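Local coordinates for protein MgGH51 (Meripilus giganteus, PDB 6ZPZ) that probably hydrolyses terminal alpha-L-arabinofuranosyl groups from arabinose-bearing plant polysaccharides, as a retaining glycoside hydrolase of family GH51, at residues G19-D24 with S478-L483; F224-G229 with T424-E429. All coordinates share one frame; numbering follows the deposited sequence.

Contact 1: G19-D24 with S478-L483. With LX5 ([(1~{S},2~{S},3~{S},4~{S})-2-(hydroxymethyl)-3,4-bis(oxidanyl)cyclopentyl] hydrogen sulfate), chain G.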
loop_
_atom_site.group_PDB
_atom_site.type_symbol
_atom_site.label_atom_id
_atom_site.label_comp_id
_atom_site.label_asym_id
_atom_site.label_seq_id
_atom_site.Cartn_x
_atom_site.Cartn_y
_atom_site.Cartn_z
ATOM N N GLY A 19 3.210 9.814 6.427
ATOM C CA GLY A 19 2.212 8.782 6.149
ATOM C C GLY A 19 2.601 7.964 4.946
ATOM O O GLY A 19 3.781 7.980 4.579
ATOM N N LEU A 20 1.612 7.268 4.395
ATOM C CA LEU A 20 1.865 6.163 3.446
ATOM C C LEU A 20 1.234 6.529 2.121
ATOM O O LEU A 20 0.223 7.228 2.115
ATOM C CB LEU A 20 1.228 4.877 3.949
ATOM C CG LEU A 20 1.679 4.402 5.318
ATOM C CD1 LEU A 20 1.074 3.040 5.590
ATOM C CD2 LEU A 20 3.192 4.396 5.402
ATOM N N MET A 21 1.827 6.030 1.062
ATOM C CA MET A 21 1.301 6.199 -0.294
ATOM C C MET A 21 1.127 4.783 -0.795
ATOM O O MET A 21 2.079 4.024 -0.777
ATOM C CB MET A 21 2.277 6.969 -1.189
ATOM C CG MET A 21 1.740 7.177 -2.581
ATOM S SD MET A 21 2.059 5.718 -3.587
ATOM C CE MET A 21 2.708 6.553 -5.044
ATOM N N PHE A 22 -0.082 4.449 -1.205
ATOM C CA PHE A 22 -0.415 3.069 -1.580
ATOM C C PHE A 22 -1.108 3.069 -2.930
ATOM O O PHE A 22 -2.077 3.772 -3.165
ATOM C CB PHE A 22 -1.307 2.431 -0.532
ATOM C CG PHE A 22 -1.597 0.990 -0.862
ATOM C CD1 PHE A 22 -2.672 0.658 -1.656
ATOM C CD2 PHE A 22 -0.772 -0.029 -0.413
ATOM C CE1 PHE A 22 -2.939 -0.674 -1.948
ATOM C CE2 PHE A 22 -1.029 -1.363 -0.736
ATOM C CZ PHE A 22 -2.107 -1.671 -1.504
ATOM N N GLU A 23 -0.660 2.161 -3.756
ATOM C CA GLU A 23 -1.500 1.640 -4.844
ATOM C C GLU A 23 -1.171 0.162 -4.951
ATOM O O GLU A 23 -0.166 -0.244 -4.351
ATOM C CB GLU A 23 -1.142 2.363 -6.133
ATOM C CG GLU A 23 0.247 1.987 -6.605
ATOM C CD GLU A 23 0.737 2.821 -7.760
ATOM O OE1 GLU A 23 0.105 2.798 -8.839
ATOM O OE2 GLU A 23 1.745 3.466 -7.572
ATOM N N ASP A 24 -1.951 -0.587 -5.737
ATOM C CA ASP A 24 -1.622 -1.992 -6.090
ATOM C C ASP A 24 -0.498 -1.979 -7.122
ATOM O O ASP A 24 -0.776 -1.765 -8.301
ATOM C CB ASP A 24 -2.839 -2.772 -6.588
ATOM C CG ASP A 24 -2.708 -4.240 -6.214
ATOM O OD1 ASP A 24 -1.560 -4.693 -6.107
ATOM O OD2 ASP A 24 -3.754 -4.872 -5.943
ATOM N N SER A 478 5.153 11.053 1.947
ATOM C CA SER A 478 5.124 9.581 1.847
ATOM C C SER A 478 6.171 9.080 0.841
ATOM O O SER A 478 6.223 9.525 -0.351
ATOM C CB SER A 478 3.735 9.095 1.489
ATOM O OG SER A 478 3.243 9.830 0.388
ATOM N N TYR A 479 6.967 8.123 1.317
ATOM C CA TYR A 479 7.843 7.292 0.480
ATOM C C TYR A 479 6.975 6.523 -0.495
ATOM O O TYR A 479 5.861 6.108 -0.125
ATOM C CB TYR A 479 8.625 6.320 1.336
ATOM C CG TYR A 479 9.721 5.586 0.627
ATOM C CD1 TYR A 479 9.437 4.454 -0.125
ATOM C CD2 TYR A 479 11.063 5.916 0.834
ATOM C CE1 TYR A 479 10.450 3.718 -0.707
ATOM C CE2 TYR A 479 12.090 5.174 0.258
ATOM C CZ TYR A 479 11.783 4.088 -0.541
ATOM O OH TYR A 479 12.764 3.348 -1.129
ATOM N N ALA A 480 7.509 6.230 -1.669
ATOM C CA ALA A 480 6.788 5.383 -2.626
ATOM C C ALA A 480 7.778 4.630 -3.502
ATOM O O ALA A 480 8.814 5.142 -3.876
ATOM C CB ALA A 480 5.838 6.219 -3.442
ATOM N N PRO A 481 7.463 3.402 -3.927
ATOM C CA PRO A 481 6.283 2.698 -3.457
ATOM C C PRO A 481 6.435 2.148 -2.029
ATOM O O PRO A 481 7.528 1.930 -1.603
ATOM C CB PRO A 481 6.143 1.536 -4.438
ATOM C CG PRO A 481 6.945 1.969 -5.644
ATOM C CD PRO A 481 8.108 2.745 -5.067
ATOM N N LEU A 482 5.317 1.803 -1.417
ATOM C CA LEU A 482 5.264 1.337 -0.012
ATOM C C LEU A 482 5.650 -0.139 0.041
ATOM O O LEU A 482 6.393 -0.505 0.931
ATOM C CB LEU A 482 3.837 1.535 0.482
ATOM C CG LEU A 482 3.554 1.129 1.922
ATOM C CD1 LEU A 482 4.452 1.837 2.905
ATOM C CD2 LEU A 482 2.107 1.410 2.223
ATOM N N LEU A 483 5.075 -0.962 -0.835
ATOM C CA LEU A 483 5.071 -2.437 -0.685
ATOM C C LEU A 483 5.612 -3.144 -1.917
ATOM O O LEU A 483 5.356 -2.699 -3.029
ATOM C CB LEU A 483 3.643 -2.906 -0.386
ATOM C CG LEU A 483 3.180 -2.678 1.061
ATOM C CD1 LEU A 483 1.728 -3.080 1.218
ATOM C CD2 LEU A 483 4.037 -3.419 2.075
HETATM C C1 LX5 G . 5.364 6.638 -9.727
HETATM C C2 LX5 G . 4.509 7.845 -9.422
HETATM C C6 LX5 G . 5.242 4.384 -8.411
HETATM C C5 LX5 G . 4.556 5.394 -9.340
HETATM C C3 LX5 G . 3.077 7.401 -9.368
HETATM C C4 LX5 G . 3.230 5.965 -8.872
HETATM O O7 LX5 G . 5.482 4.922 -7.106
HETATM O O8 LX5 G . 2.296 5.082 -9.497
HETATM O O9 LX5 G . 2.258 8.276 -8.574
HETATM O O10 LX5 G . 5.398 6.820 -11.138
HETATM S S11 LX5 G . 6.635 6.524 -11.916
HETATM O O12 LX5 G . 6.624 5.106 -11.566
HETATM O O13 LX5 G . 6.513 6.800 -13.346
HETATM O O14 LX5 G . 7.672 7.415 -11.319
HETATM O O HOH W 1 6.203 6.944 3.907
HETATM O O HOH W 2 2.946 2.446 -3.029
HETATM O O HOH W 3 4.671 5.294 2.016
#
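Leu-482 is one of two main bumps here, with Met-21 the other: both its methyls pack on Leu-20, and CD2 also approaches the rim of the Phe-22 ring. With CG anti to the backbone N (chi1 -180°), Leu-482 CD1 lies 3.8 Å from Leu-20 CD2, while its CD2 lies against Leu-20 CB and CD1. Leu-483 adds a second knob along that rim: its CD1 lies in the ring plane, 3.8 Å from Phe-22 CE2. Closer in, Leu-482 CB presses on the Met-21 carbonyl, 3.3 Å from O. Met-21 fills the next hollow. Its CB packs over Ser-478, whose OG is hydrogen-bonded to Gly-428 O, and the bent thioether (chi2 -84°) lays CE on Ala-480 CB at 3.5 Å. The methyl of Met-21, Ala-480 CB and Pro-481 CG, the last following a cis peptide, all come close to O7 of the ligand. Glu-23 stands beyond this patch and takes a 2.6 Å hydrogen bond from LX5 O8 on OE2, while Trp-261 and Asn-232 hold OE1. A leucine in its place would probably leave O8 without this acceptor and the N-H groups of Trp-261 and Asn-232 without their mate. No direct hydrogen bond joins the two segments; three waters bridge them instead, from Gly-19 O to Tyr-479 N, Met-21 N to Tyr-479 O, and Met-21 O to Leu-482 N. This part of the barrel seam thus rests on water-mediated backbone bonds and apolar packing, beside the direct backbone bond of Gly-19 to Ala-477, while the carboxylate of Glu-23 is turned to the ligand.

Contact 2: F224-G229 with T424-E429. With LX5 ([(1~{S},2~{S},3~{S},4~{S})-2-(hydroxymethyl)-3,4-bis(oxidanyl)cyclopentyl] hydrogen sulfate), chain G.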
loop_
_atom_site.group_PDB
_atom_site.type_symbol
_atom_site.label_atom_id
_atom_site.label_comp_id
_atom_site.label_asym_id
_atom_site.label_seq_id
_atom_site.Cartn_x
_atom_site.Cartn_y
_atom_site.Cartn_z
ATOM N N PHE A 224 -1.437 9.195 7.716
ATOM C CA PHE A 224 -2.367 9.237 6.570
ATOM C C PHE A 224 -2.037 8.131 5.604
ATOM O O PHE A 224 -0.949 7.569 5.699
ATOM C CB PHE A 224 -2.301 10.574 5.845
ATOM C CG PHE A 224 -1.018 10.773 5.099
ATOM C CD1 PHE A 224 -0.841 10.207 3.840
ATOM C CD2 PHE A 224 0.008 11.531 5.635
ATOM C CE1 PHE A 224 0.342 10.422 3.154
ATOM C CE2 PHE A 224 1.205 11.724 4.955
ATOM C CZ PHE A 224 1.368 11.167 3.707
ATOM N N PHE A 225 -2.946 7.904 4.672
ATOM C CA PHE A 225 -2.784 6.837 3.668
ATOM C C PHE A 225 -3.328 7.385 2.358
ATOM O O PHE A 225 -4.524 7.690 2.303
ATOM C CB PHE A 225 -3.542 5.623 4.166
ATOM C CG PHE A 225 -3.331 4.351 3.416
ATOM C CD1 PHE A 225 -4.027 4.105 2.242
ATOM C CD2 PHE A 225 -2.532 3.352 3.950
ATOM C CE1 PHE A 225 -3.913 2.881 1.603
ATOM C CE2 PHE A 225 -2.406 2.138 3.296
ATOM C CZ PHE A 225 -3.094 1.907 2.125
ATOM N N ARG A 226 -2.455 7.629 1.397
ATOM C CA ARG A 226 -2.877 8.192 0.086
ATOM C C ARG A 226 -3.180 6.989 -0.806
ATOM O O ARG A 226 -2.371 6.086 -0.882
ATOM C CB ARG A 226 -1.824 9.110 -0.535
ATOM C CG ARG A 226 -2.192 9.720 -1.888
ATOM C CD ARG A 226 -0.920 9.772 -2.724
ATOM N NE ARG A 226 -1.071 10.112 -4.136
ATOM C CZ ARG A 226 -0.044 10.294 -4.973
ATOM N NH1 ARG A 226 1.196 10.168 -4.518
ATOM N NH2 ARG A 226 -0.251 10.597 -6.260
ATOM N N PHE A 227 -4.353 6.981 -1.405
ATOM C CA PHE A 227 -4.869 5.809 -2.132
ATOM C C PHE A 227 -5.923 6.326 -3.090
ATOM O O PHE A 227 -6.394 7.457 -2.964
ATOM C CB PHE A 227 -5.453 4.770 -1.164
ATOM C CG PHE A 227 -6.877 5.035 -0.747
ATOM C CD1 PHE A 227 -7.188 6.103 0.073
ATOM C CD2 PHE A 227 -7.916 4.309 -1.286
ATOM C CE1 PHE A 227 -8.493 6.388 0.420
ATOM C CE2 PHE A 227 -9.225 4.577 -0.919
ATOM C CZ PHE A 227 -9.521 5.652 -0.120
ATOM N N PRO A 228 -6.357 5.535 -4.088
ATOM C CA PRO A 228 -5.811 4.221 -4.414
ATOM C C PRO A 228 -4.679 4.284 -5.450
ATOM O O PRO A 228 -4.251 3.256 -5.937
ATOM C CB PRO A 228 -7.077 3.563 -4.957
ATOM C CG PRO A 228 -7.784 4.640 -5.728
ATOM C CD PRO A 228 -7.528 5.868 -4.900
ATOM N N GLY A 229 -4.212 5.497 -5.779
ATOM C CA GLY A 229 -2.981 5.678 -6.566
ATOM C C GLY A 229 -2.680 7.148 -6.822
ATOM O O GLY A 229 -3.512 8.002 -6.547
ATOM N N THR A 424 -0.117 24.578 0.719
ATOM C CA THR A 424 0.565 23.495 1.461
ATOM C C THR A 424 1.009 22.450 0.463
ATOM O O THR A 424 0.411 22.367 -0.621
ATOM C CB THR A 424 -0.296 22.927 2.587
ATOM O OG1 THR A 424 -1.522 22.461 2.021
ATOM C CG2 THR A 424 -0.548 23.925 3.698
ATOM N N TYR A 425 2.043 21.698 0.828
ATOM C CA TYR A 425 2.717 20.777 -0.086
ATOM C C TYR A 425 2.698 19.388 0.535
ATOM O O TYR A 425 2.956 19.240 1.721
ATOM C CB TYR A 425 4.096 21.325 -0.440
ATOM C CG TYR A 425 4.023 22.623 -1.200
ATOM C CD1 TYR A 425 3.872 22.631 -2.578
ATOM C CD2 TYR A 425 3.992 23.836 -0.542
ATOM C CE1 TYR A 425 3.792 23.817 -3.284
ATOM C CE2 TYR A 425 3.867 25.028 -1.230
ATOM C CZ TYR A 425 3.760 25.016 -2.604
ATOM O OH TYR A 425 3.654 26.195 -3.268
ATOM N N PHE A 426 2.371 18.433 -0.310
ATOM C CA PHE A 426 2.351 16.983 -0.049
ATOM C C PHE A 426 3.490 16.375 -0.844
ATOM O O PHE A 426 3.438 16.363 -2.098
ATOM C CB PHE A 426 0.995 16.409 -0.454
ATOM C CG PHE A 426 0.840 14.913 -0.388
ATOM C CD1 PHE A 426 1.584 14.133 0.489
ATOM C CD2 PHE A 426 -0.085 14.282 -1.208
ATOM C CE1 PHE A 426 1.390 12.762 0.539
ATOM C CE2 PHE A 426 -0.297 12.920 -1.145
ATOM C CZ PHE A 426 0.451 12.155 -0.276
ATOM N N GLU A 427 4.513 15.890 -0.148
ATOM C CA GLU A 427 5.584 15.161 -0.843
ATOM C C GLU A 427 5.093 13.726 -1.008
ATOM O O GLU A 427 5.492 12.883 -0.220
ATOM C CB GLU A 427 6.901 15.257 -0.092
ATOM C CG GLU A 427 8.072 14.866 -0.972
ATOM C CD GLU A 427 8.689 15.979 -1.783
ATOM O OE1 GLU A 427 8.332 17.135 -1.556
ATOM O OE2 GLU A 427 9.476 15.666 -2.677
ATOM N N GLY A 428 4.274 13.481 -2.032
ATOM C CA GLY A 428 3.359 12.333 -2.060
ATOM C C GLY A 428 4.019 11.105 -2.646
ATOM O O GLY A 428 3.451 9.998 -2.505
ATOM N N GLU A 429 5.175 11.291 -3.273
ATOM C CA GLU A 429 5.924 10.181 -3.887
ATOM C C GLU A 429 7.392 10.559 -3.919
ATOM O O GLU A 429 7.776 11.472 -4.709
ATOM C CB GLU A 429 5.385 9.962 -5.292
ATOM C CG GLU A 429 5.958 8.758 -5.927
ATOM C CD GLU A 429 5.669 8.759 -7.394
ATOM O OE1 GLU A 429 4.835 7.931 -7.806
ATOM O OE2 GLU A 429 6.297 9.576 -8.126
HETATM C C1 LX5 G . 5.364 6.638 -9.727
HETATM C C2 LX5 G . 4.509 7.845 -9.422
HETATM C C6 LX5 G . 5.242 4.384 -8.411
HETATM C C5 LX5 G . 4.556 5.394 -9.340
HETATM C C3 LX5 G . 3.077 7.401 -9.368
HETATM C C4 LX5 G . 3.230 5.965 -8.872
HETATM O O7 LX5 G . 5.482 4.922 -7.106
HETATM O O8 LX5 G . 2.296 5.082 -9.497
HETATM O O9 LX5 G . 2.258 8.276 -8.574
HETATM O O10 LX5 G . 5.398 6.820 -11.138
HETATM S S11 LX5 G . 6.635 6.524 -11.916
HETATM O O12 LX5 G . 6.624 5.106 -11.566
HETATM O O13 LX5 G . 6.513 6.800 -13.346
HETATM O O14 LX5 G . 7.672 7.415 -11.319
#
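Phe-426 lies between Phe-224 and the shaft of Arg-226, touching both. Its CG is anti to the backbone N (chi1 174°), which carries the ring across the barrel interior toward the strand 224-227. Ring atom CE1 comes within 3.5 Å of Phe-224 CZ; the two planes are turned 86° apart, in an oblique meeting. Along the neighbouring part of its rim, CE2 lies 3.6 Å from Arg-226 CD, with CG also in the ring plane, so the methylenes of the arginine run past an aromatic edge. The chain then pivots at Glu-427, which sits at the centre of an inverse gamma turn and directs its CB away from strand 224-227. Gly-428 folds back over Phe-426: its CA sits 3.3 Å above the ring plane, toward the rim, and a CB there would collide with Phe-426 CE2. Gly-428 O meets the guanidinium at its edge, taking a weak hydrogen bond from Arg-226 NH1 (3.0 Å, 124° at the hydrogen). The guanidinium is held more firmly elsewhere, by salt bridges from NE to Glu-347 and from NH2 to Asp-398, which fix its rotation. Glu-429 comes last, its CB passing 4.3 Å from Arg-226 NH1 before the extended side chain reaches the ligand. Its OE1 is covalently bonded to LX5 C2 at 1.7 Å. A glutamate joined to the ligand at the end of the seventh barrel strand is consistent with the nucleophile of the (beta/alpha)8 retaining hydrolases of clan GH-A, and the adduct probably mimics their glycosyl-enzyme intermediate.

Both contacts belong to the eight-stranded parallel barrel, with centres about 8 Å apart. Along the chain the order is 19-24, 224-229, 424-429, 478-483, so contact 2 falls wholly within the span bridged by contact 1. Around the barrel these are the first, second, seventh and eighth strands: contact 1 joins first to eighth at the closing seam, while contact 2 reaches from second to seventh past that pair. The two are tied by probable hydrogen bonds, Leu-20 O to Arg-226 N and Phe-22 N to Arg-226 O, both 2.8 Å. Together they bring strands distant in sequence to one ligand pocket, probably the active site, where both contacts touch the same ligand.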